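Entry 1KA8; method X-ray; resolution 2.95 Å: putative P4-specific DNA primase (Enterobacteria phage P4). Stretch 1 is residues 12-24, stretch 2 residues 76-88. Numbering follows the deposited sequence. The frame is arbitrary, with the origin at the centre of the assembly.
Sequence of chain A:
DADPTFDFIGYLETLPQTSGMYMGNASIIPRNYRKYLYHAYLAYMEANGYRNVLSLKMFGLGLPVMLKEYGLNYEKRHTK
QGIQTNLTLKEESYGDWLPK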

ATOM      1  N   LEU A  12     -13.542   1.844   5.321  1.00 41.92           N
ATOM      2  CA  LEU A  12     -13.151   2.446   6.587  1.00 42.15           C
ATOM      3  C   LEU A  12     -13.403   3.943   6.688  1.00 43.26           C
ATOM      4  O   LEU A  12     -13.276   4.668   5.698  1.00 41.66           O
ATOM      5  CB  LEU A  12     -11.674   2.175   6.852  1.00 41.87           C
ATOM      6  CG  LEU A  12     -11.242   0.710   6.871  1.00 40.73           C
ATOM      7  CD1 LEU A  12      -9.764   0.674   7.151  1.00 42.19           C
ATOM      8  CD2 LEU A  12     -11.981  -0.076   7.946  1.00 40.79           C
ATOM      9  N   GLU A  13     -13.756   4.390   7.898  1.00 45.74           N
ATOM     10  CA  GLU A  13     -14.011   5.804   8.198  1.00 46.72           C
ATOM     11  C   GLU A  13     -13.179   6.216   9.392  1.00 46.48           C
ATOM     12  O   GLU A  13     -12.887   5.402  10.276  1.00 45.85           O
ATOM     13  CB  GLU A  13     -15.457   6.051   8.591  1.00 50.39           C
ATOM     14  CG  GLU A  13     -16.501   5.540   7.637  1.00 58.40           C
ATOM     15  CD  GLU A  13     -17.885   5.499   8.290  1.00 63.69           C
ATOM     16  OE1 GLU A  13     -17.933   5.247   9.520  1.00 64.65           O
ATOM     17  OE2 GLU A  13     -18.910   5.699   7.582  1.00 67.17           O
ATOM     18  N   THR A  14     -12.819   7.493   9.423  1.00 46.35           N
ATOM     19  CA  THR A  14     -12.039   8.048  10.528  1.00 46.85           C
ATOM     20  C   THR A  14     -12.918   8.664  11.620  1.00 49.21           C
ATOM     21  O   THR A  14     -14.006   9.167  11.347  1.00 48.76           O
ATOM     22  CB  THR A  14     -11.125   9.163  10.070  1.00 44.26           C
ATOM     23  OG1 THR A  14     -11.720   9.816   8.944  1.00 44.11           O
ATOM     24  CG2 THR A  14      -9.757   8.626   9.734  1.00 45.82           C
ATOM     25  N   LEU A  15     -12.422   8.628  12.857  1.00 50.75           N
ATOM     26  CA  LEU A  15     -13.106   9.183  14.026  1.00 52.75           C
ATOM     27  C   LEU A  15     -12.410  10.467  14.497  1.00 54.63           C
ATOM     28  O   LEU A  15     -11.196  10.625  14.352  1.00 55.24           O
ATOM     29  CB  LEU A  15     -13.093   8.174  15.183  1.00 51.38           C
ATOM     30  CG  LEU A  15     -13.983   6.930  15.168  1.00 51.21           C
ATOM     31  CD1 LEU A  15     -13.641   6.042  16.356  1.00 49.75           C
ATOM     32  CD2 LEU A  15     -15.440   7.342  15.219  1.00 49.67           C
ATOM     33  N   PRO A  16     -13.172  11.390  15.103  1.00 55.76           N
ATOM     34  CA  PRO A  16     -12.654  12.666  15.605  1.00 55.47           C
ATOM     35  C   PRO A  16     -11.462  12.475  16.532  1.00 55.26           C
ATOM     36  O   PRO A  16     -10.657  13.387  16.735  1.00 54.96           O
ATOM     37  CB  PRO A  16     -13.850  13.250  16.338  1.00 55.27           C
ATOM     38  CG  PRO A  16     -15.025  12.643  15.623  1.00 55.80           C
ATOM     39  CD  PRO A  16     -14.592  11.229  15.459  1.00 55.96           C
ATOM     40  N   GLN A  17     -11.361  11.279  17.099  1.00 54.92           N
ATOM     41  CA  GLN A  17     -10.277  10.960  18.015  1.00 54.53           C
ATOM     42  C   GLN A  17      -9.902   9.476  18.004  1.00 54.00           C
ATOM     43  O   GLN A  17     -10.696   8.587  17.644  1.00 51.04           O
ATOM     44  CB  GLN A  17     -10.620  11.406  19.458  1.00 54.28           C
ATOM     45  CG  GLN A  17     -11.816  10.705  20.102  1.00 52.67           C
ATOM     46  CD  GLN A  17     -13.132  11.090  19.448  1.00 51.99           C
ATOM     47  OE1 GLN A  17     -14.170  10.478  19.698  1.00 53.75           O
ATOM     48  NE2 GLN A  17     -13.095  12.115  18.612  1.00 50.15           N
ATOM     49  N   THR A  18      -8.669   9.232  18.419  1.00 53.41           N
ATOM     50  CA  THR A  18      -8.133   7.905  18.455  1.00 54.18           C
ATOM     51  C   THR A  18      -8.881   7.006  19.456  1.00 54.37           C
ATOM     52  O   THR A  18      -8.376   6.672  20.532  1.00 56.33           O
ATOM     53  CB  THR A  18      -6.610   8.006  18.724  1.00 55.54           C
ATOM     54  OG1 THR A  18      -6.083   6.719  19.042  1.00 57.08           O
ATOM     55  CG2 THR A  18      -6.318   8.995  19.836  1.00 57.00           C
ATOM     56  N   SER A  19     -10.104   6.618  19.090  1.00 54.04           N
ATOM     57  CA  SER A  19     -10.900   5.751  19.948  1.00 53.50           C
ATOM     58  C   SER A  19     -11.679   4.694  19.159  1.00 53.46           C
ATOM     59  O   SER A  19     -12.631   4.110  19.672  1.00 56.25           O
ATOM     60  CB  SER A  19     -11.876   6.576  20.796  1.00 53.74           C
ATOM     61  OG  SER A  19     -12.975   7.043  20.021  1.00 53.44           O
ATOM     62  N   GLY A  20     -11.284   4.440  17.920  1.00 50.21           N
ATOM     63  CA  GLY A  20     -11.985   3.439  17.135  1.00 47.99           C
ATOM     64  C   GLY A  20     -11.457   2.026  17.339  1.00 45.19           C
ATOM     65  O   GLY A  20     -11.098   1.639  18.459  1.00 47.08           O
ATOM     66  N   MET A  21     -11.405   1.259  16.247  1.00 40.33           N
ATOM     67  CA  MET A  21     -10.927  -0.122  16.267  1.00 34.87           C
ATOM     68  C   MET A  21      -9.509  -0.306  16.776  1.00 36.15           C
ATOM     69  O   MET A  21      -8.692   0.615  16.767  1.00 35.45           O
ATOM     70  CB  MET A  21     -11.010  -0.726  14.865  1.00 28.89           C
ATOM     71  CG  MET A  21     -12.402  -1.046  14.440  1.00 20.72           C
ATOM     72  SD  MET A  21     -12.538  -1.309  12.697  1.00 11.38           S
ATOM     73  CE  MET A  21     -12.690  -3.094  12.758  1.00  8.66           C
ATOM     74  N   TYR A  22      -9.230  -1.517  17.224  1.00 37.54           N
ATOM     75  CA  TYR A  22      -7.901  -1.864  17.690  1.00 40.43           C
ATOM     76  C   TYR A  22      -7.164  -2.644  16.561  1.00 40.31           C
ATOM     77  O   TYR A  22      -7.760  -3.449  15.817  1.00 39.98           O
ATOM     78  CB  TYR A  22      -7.999  -2.737  18.947  1.00 44.27           C
ATOM     79  CG  TYR A  22      -8.082  -1.994  20.274  1.00 48.62           C
ATOM     80  CD1 TYR A  22      -9.311  -1.639  20.836  1.00 48.51           C
ATOM     81  CD2 TYR A  22      -6.918  -1.719  21.007  1.00 50.86           C
ATOM     82  CE1 TYR A  22      -9.376  -1.041  22.107  1.00 49.69           C
ATOM     83  CE2 TYR A  22      -6.967  -1.123  22.269  1.00 52.56           C
ATOM     84  CZ  TYR A  22      -8.197  -0.787  22.824  1.00 53.08           C
ATOM     85  OH  TYR A  22      -8.227  -0.220  24.097  1.00 55.29           O
ATOM     86  N   MET A  23      -5.872  -2.399  16.416  1.00 38.07           N
ATOM     87  CA  MET A  23      -5.108  -3.106  15.403  1.00 36.82           C
ATOM     88  C   MET A  23      -4.806  -4.471  15.986  1.00 37.14           C
ATOM     89  O   MET A  23      -3.678  -4.690  16.401  1.00 38.97           O
ATOM     90  CB  MET A  23      -3.770  -2.379  15.156  1.00 33.08           C
ATOM     91  CG  MET A  23      -2.941  -2.963  14.017  1.00 26.68           C
ATOM     92  SD  MET A  23      -3.912  -2.841  12.548  1.00 26.80           S
ATOM     93  CE  MET A  23      -3.652  -1.180  12.218  1.00 20.65           C
ATOM     94  N   GLY A  24      -5.771  -5.384  16.037  1.00 36.51           N
ATOM     95  CA  GLY A  24      -5.484  -6.685  16.638  1.00 37.17           C
ATOM     96  C   GLY A  24      -4.243  -7.396  16.100  1.00 39.58           C
ATOM     97  O   GLY A  24      -3.250  -6.770  15.729  1.00 41.57           O
TER
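Stretch 2 76-88: KRHTKQGIQTNLT

Stretch 2 lies along stretch 1 as a hairpin whose second arm runs antiparallel to it, so that the start of this arm, at Ile-83, meets Met-23 and its end, at Thr-88, meets Glu-13. The first arm, extended from Lys-76 to Thr-79, sends out one long reach: Arg-77, with chi1 and chi2 both t, brings NE to 3.2 Å from Thr-18 O, and NH2 adds a weak bond to the same oxygen at 3.4 Å. His-78 points away, while Thr-79 points toward stretch 1 and places CG2 3.5 Å from Tyr-22 OH.

A type I turn from Thr-79 to Gly-82 reverses the chain. Gln-81 CB lies 3.7 Å from Tyr-22 OH, and Gly-82 closes the turn at a positive phi where a CB would jam against the preceding carbonyl; its own O sits at the edge of the Tyr-22 ring.

From here the backbone does most of the pairing. Ile-83 O accepts from Met-23 N at 3.0 Å. Gln-84 forms a single bridge with Tyr-22, their CA atoms 4.2 Å apart, and its CB packs over one face of the tyrosine ring, 4.0 Å from the centroid. Thr-85 grips Met-21 O twice, through N at 2.7 Å and OG1 at 3.0 Å, while its O takes Gly-20 N at 2.6 Å.

Past this point stretch 2 serves two segments of stretch 1. Asn-86 O receives Leu-15 N at 2.6 Å, whereas Leu-87 O receives Met-21 N at 2.8 Å, nearly straight. A CB on Gly-20 would stand 2.3 Å from Leu-87 O, so the close approach depends on glycine. Leu-87 pairs with Thr-14, CD2 to CG2 at 3.6 Å, on one sheet face. Thr-88 ends the register with two 2.8 Å bonds, Thr-88 N to Glu-13 O and Glu-13 N to Thr-88 O; its CG2 meets Leu-15 CG at 3.4 Å.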

ATOM      1  N   LYS A  76      -3.052   6.447  15.397  1.00 47.78           N
ATOM      2  CA  LYS A  76      -2.952   5.309  16.298  1.00 46.68           C
ATOM      3  C   LYS A  76      -2.647   5.842  17.685  1.00 46.79           C
ATOM      4  O   LYS A  76      -2.380   7.020  17.840  1.00 44.99           O
ATOM      5  CB  LYS A  76      -1.847   4.350  15.842  1.00 46.77           C
ATOM      6  CG  LYS A  76      -0.419   4.881  16.032  1.00 20.00           C
ATOM      7  CD  LYS A  76       0.590   4.068  15.235  1.00 20.00           C
ATOM      8  CE  LYS A  76       2.029   4.608  15.437  1.00 20.00           C
ATOM      9  NZ  LYS A  76       3.138   3.919  14.579  1.00 20.00           N
ATOM     10  N   ARG A  77      -2.705   4.973  18.692  1.00 49.35           N
ATOM     11  CA  ARG A  77      -2.429   5.345  20.085  1.00 51.76           C
ATOM     12  C   ARG A  77      -2.184   4.084  20.912  1.00 53.68           C
ATOM     13  O   ARG A  77      -2.999   3.157  20.879  1.00 52.90           O
ATOM     14  CB  ARG A  77      -3.613   6.106  20.680  1.00 50.11           C
ATOM     15  CG  ARG A  77      -3.596   6.167  22.189  1.00 50.14           C
ATOM     16  CD  ARG A  77      -4.748   7.000  22.732  1.00 51.53           C
ATOM     17  NE  ARG A  77      -6.047   6.328  22.673  1.00 48.79           N
ATOM     18  CZ  ARG A  77      -6.747   5.946  23.746  1.00 49.40           C
ATOM     19  NH1 ARG A  77      -6.276   6.165  24.971  1.00 46.45           N
ATOM     20  NH2 ARG A  77      -7.931   5.353  23.593  1.00 49.07           N
ATOM     21  N   HIS A  78      -1.072   4.049  21.647  1.00 55.75           N
ATOM     22  CA  HIS A  78      -0.747   2.881  22.473  1.00 58.31           C
ATOM     23  C   HIS A  78      -1.617   2.837  23.730  1.00 58.36           C
ATOM     24  O   HIS A  78      -1.859   3.855  24.361  1.00 59.11           O
ATOM     25  CB  HIS A  78       0.760   2.862  22.775  1.00 61.03           C
ATOM     26  CG  HIS A  78       1.589   2.385  21.611  1.00 65.63           C
ATOM     27  ND1 HIS A  78       1.884   1.051  21.397  1.00 66.90           N
ATOM     28  CD2 HIS A  78       2.117   3.056  20.556  1.00 65.29           C
ATOM     29  CE1 HIS A  78       2.556   0.925  20.263  1.00 67.41           C
ATOM     30  NE2 HIS A  78       2.709   2.126  19.734  1.00 68.14           N
ATOM     31  N   THR A  79      -2.086   1.649  24.087  1.00 57.49           N
ATOM     32  CA  THR A  79      -3.024   1.505  25.192  1.00 56.82           C
ATOM     33  C   THR A  79      -2.791   0.272  26.025  1.00 57.56           C
ATOM     34  O   THR A  79      -2.001  -0.586  25.676  1.00 59.63           O
ATOM     35  CB  THR A  79      -4.454   1.380  24.611  1.00 58.08           C
ATOM     36  OG1 THR A  79      -4.695   2.492  23.744  1.00 58.15           O
ATOM     37  CG2 THR A  79      -5.538   1.322  25.713  1.00 56.11           C
ATOM     38  N   LYS A  80      -3.524   0.189  27.124  1.00 58.35           N
ATOM     39  CA  LYS A  80      -3.470  -0.961  28.010  1.00 59.14           C
ATOM     40  C   LYS A  80      -3.838  -2.198  27.188  1.00 59.64           C
ATOM     41  O   LYS A  80      -3.218  -3.248  27.333  1.00 59.97           O
ATOM     42  CB  LYS A  80      -4.480  -0.801  29.157  1.00 59.52           C
ATOM     43  N   GLN A  81      -4.846  -2.081  26.325  1.00 60.18           N
ATOM     44  CA  GLN A  81      -5.234  -3.236  25.525  1.00 60.75           C
ATOM     45  C   GLN A  81      -4.552  -3.341  24.155  1.00 59.52           C
ATOM     46  O   GLN A  81      -4.893  -4.227  23.366  1.00 58.78           O
ATOM     47  CB  GLN A  81      -6.763  -3.317  25.368  1.00 63.13           C
ATOM     48  CG  GLN A  81      -7.559  -3.560  26.688  1.00 68.29           C
ATOM     49  CD  GLN A  81      -6.944  -4.610  27.688  1.00 69.65           C
ATOM     50  OE1 GLN A  81      -7.572  -4.955  28.713  1.00 68.81           O
ATOM     51  NE2 GLN A  81      -5.727  -5.092  27.399  1.00 68.53           N
ATOM     52  N   GLY A  82      -3.577  -2.467  23.881  1.00 56.97           N
ATOM     53  CA  GLY A  82      -2.858  -2.516  22.612  1.00 53.66           C
ATOM     54  C   GLY A  82      -2.917  -1.226  21.828  1.00 52.17           C
ATOM     55  O   GLY A  82      -3.158  -0.178  22.409  1.00 54.89           O
ATOM     56  N   ILE A  83      -2.696  -1.284  20.516  1.00 50.97           N
ATOM     57  CA  ILE A  83      -2.750  -0.069  19.713  1.00 49.60           C
ATOM     58  C   ILE A  83      -4.165   0.148  19.228  1.00 49.44           C
ATOM     59  O   ILE A  83      -4.779  -0.744  18.634  1.00 49.17           O
ATOM     60  CB  ILE A  83      -1.794  -0.117  18.500  1.00 48.74           C
ATOM     61  CG1 ILE A  83      -0.342  -0.029  18.978  1.00 49.73           C
ATOM     62  CG2 ILE A  83      -2.074   1.057  17.569  1.00 46.71           C
ATOM     63  CD1 ILE A  83       0.102  -1.166  19.899  1.00 51.22           C
ATOM     64  N   GLN A  84      -4.692   1.335  19.511  1.00 49.80           N
ATOM     65  CA  GLN A  84      -6.044   1.665  19.095  1.00 49.41           C
ATOM     66  C   GLN A  84      -5.999   2.740  18.030  1.00 48.35           C
ATOM     67  O   GLN A  84      -5.219   3.689  18.118  1.00 49.17           O
ATOM     68  CB  GLN A  84      -6.886   2.145  20.271  1.00 51.05           C
ATOM     69  CG  GLN A  84      -8.322   2.329  19.873  1.00 52.70           C
ATOM     70  CD  GLN A  84      -9.195   2.733  21.014  1.00 53.96           C
ATOM     71  OE1 GLN A  84     -10.411   2.826  20.862  1.00 53.73           O
ATOM     72  NE2 GLN A  84      -8.592   2.982  22.173  1.00 55.66           N
ATOM     73  N   THR A  85      -6.846   2.583  17.022  1.00 46.05           N
ATOM     74  CA  THR A  85      -6.885   3.527  15.915  1.00 44.27           C
ATOM     75  C   THR A  85      -8.066   4.479  16.024  1.00 44.43           C
ATOM     76  O   THR A  85      -8.812   4.452  16.994  1.00 44.17           O
ATOM     77  CB  THR A  85      -6.965   2.782  14.557  1.00 42.59           C
ATOM     78  OG1 THR A  85      -8.307   2.330  14.321  1.00 45.33           O
ATOM     79  CG2 THR A  85      -6.033   1.586  14.561  1.00 42.12           C
ATOM     80  N   ASN A  86      -8.229   5.323  15.020  1.00 42.62           N
ATOM     81  CA  ASN A  86      -9.329   6.257  14.995  1.00 40.33           C
ATOM     82  C   ASN A  86     -10.182   5.833  13.817  1.00 38.45           C
ATOM     83  O   ASN A  86     -10.702   6.678  13.079  1.00 39.91           O
ATOM     84  CB  ASN A  86      -8.819   7.665  14.745  1.00 44.28           C
ATOM     85  CG  ASN A  86      -8.238   7.822  13.358  1.00 48.98           C
ATOM     86  OD1 ASN A  86      -7.316   7.105  12.992  1.00 52.94           O
ATOM     87  ND2 ASN A  86      -8.777   8.751  12.577  1.00 48.56           N
ATOM     88  N   LEU A  87     -10.334   4.526  13.630  1.00 34.33           N
ATOM     89  CA  LEU A  87     -11.107   4.059  12.489  1.00 32.97           C
ATOM     90  C   LEU A  87     -12.272   3.149  12.840  1.00 31.57           C
ATOM     91  O   LEU A  87     -12.240   2.431  13.841  1.00 28.32           O
ATOM     92  CB  LEU A  87     -10.180   3.325  11.513  1.00 34.11           C
ATOM     93  CG  LEU A  87      -8.833   3.982  11.202  1.00 40.31           C
ATOM     94  CD1 LEU A  87      -7.841   2.924  10.722  1.00 40.94           C
ATOM     95  CD2 LEU A  87      -9.022   5.099  10.181  1.00 40.52           C
ATOM     96  N   THR A  88     -13.301   3.182  11.994  1.00 30.87           N
ATOM     97  CA  THR A  88     -14.469   2.324  12.178  1.00 33.22           C
ATOM     98  C   THR A  88     -14.979   1.879  10.824  1.00 33.64           C
ATOM     99  O   THR A  88     -14.693   2.518   9.802  1.00 34.17           O
ATOM    100  CB  THR A  88     -15.638   3.036  12.904  1.00 35.38           C
ATOM    101  OG1 THR A  88     -16.353   3.864  11.976  1.00 34.67           O
ATOM    102  CG2 THR A  88     -15.116   3.898  14.017  1.00 34.29           C
TER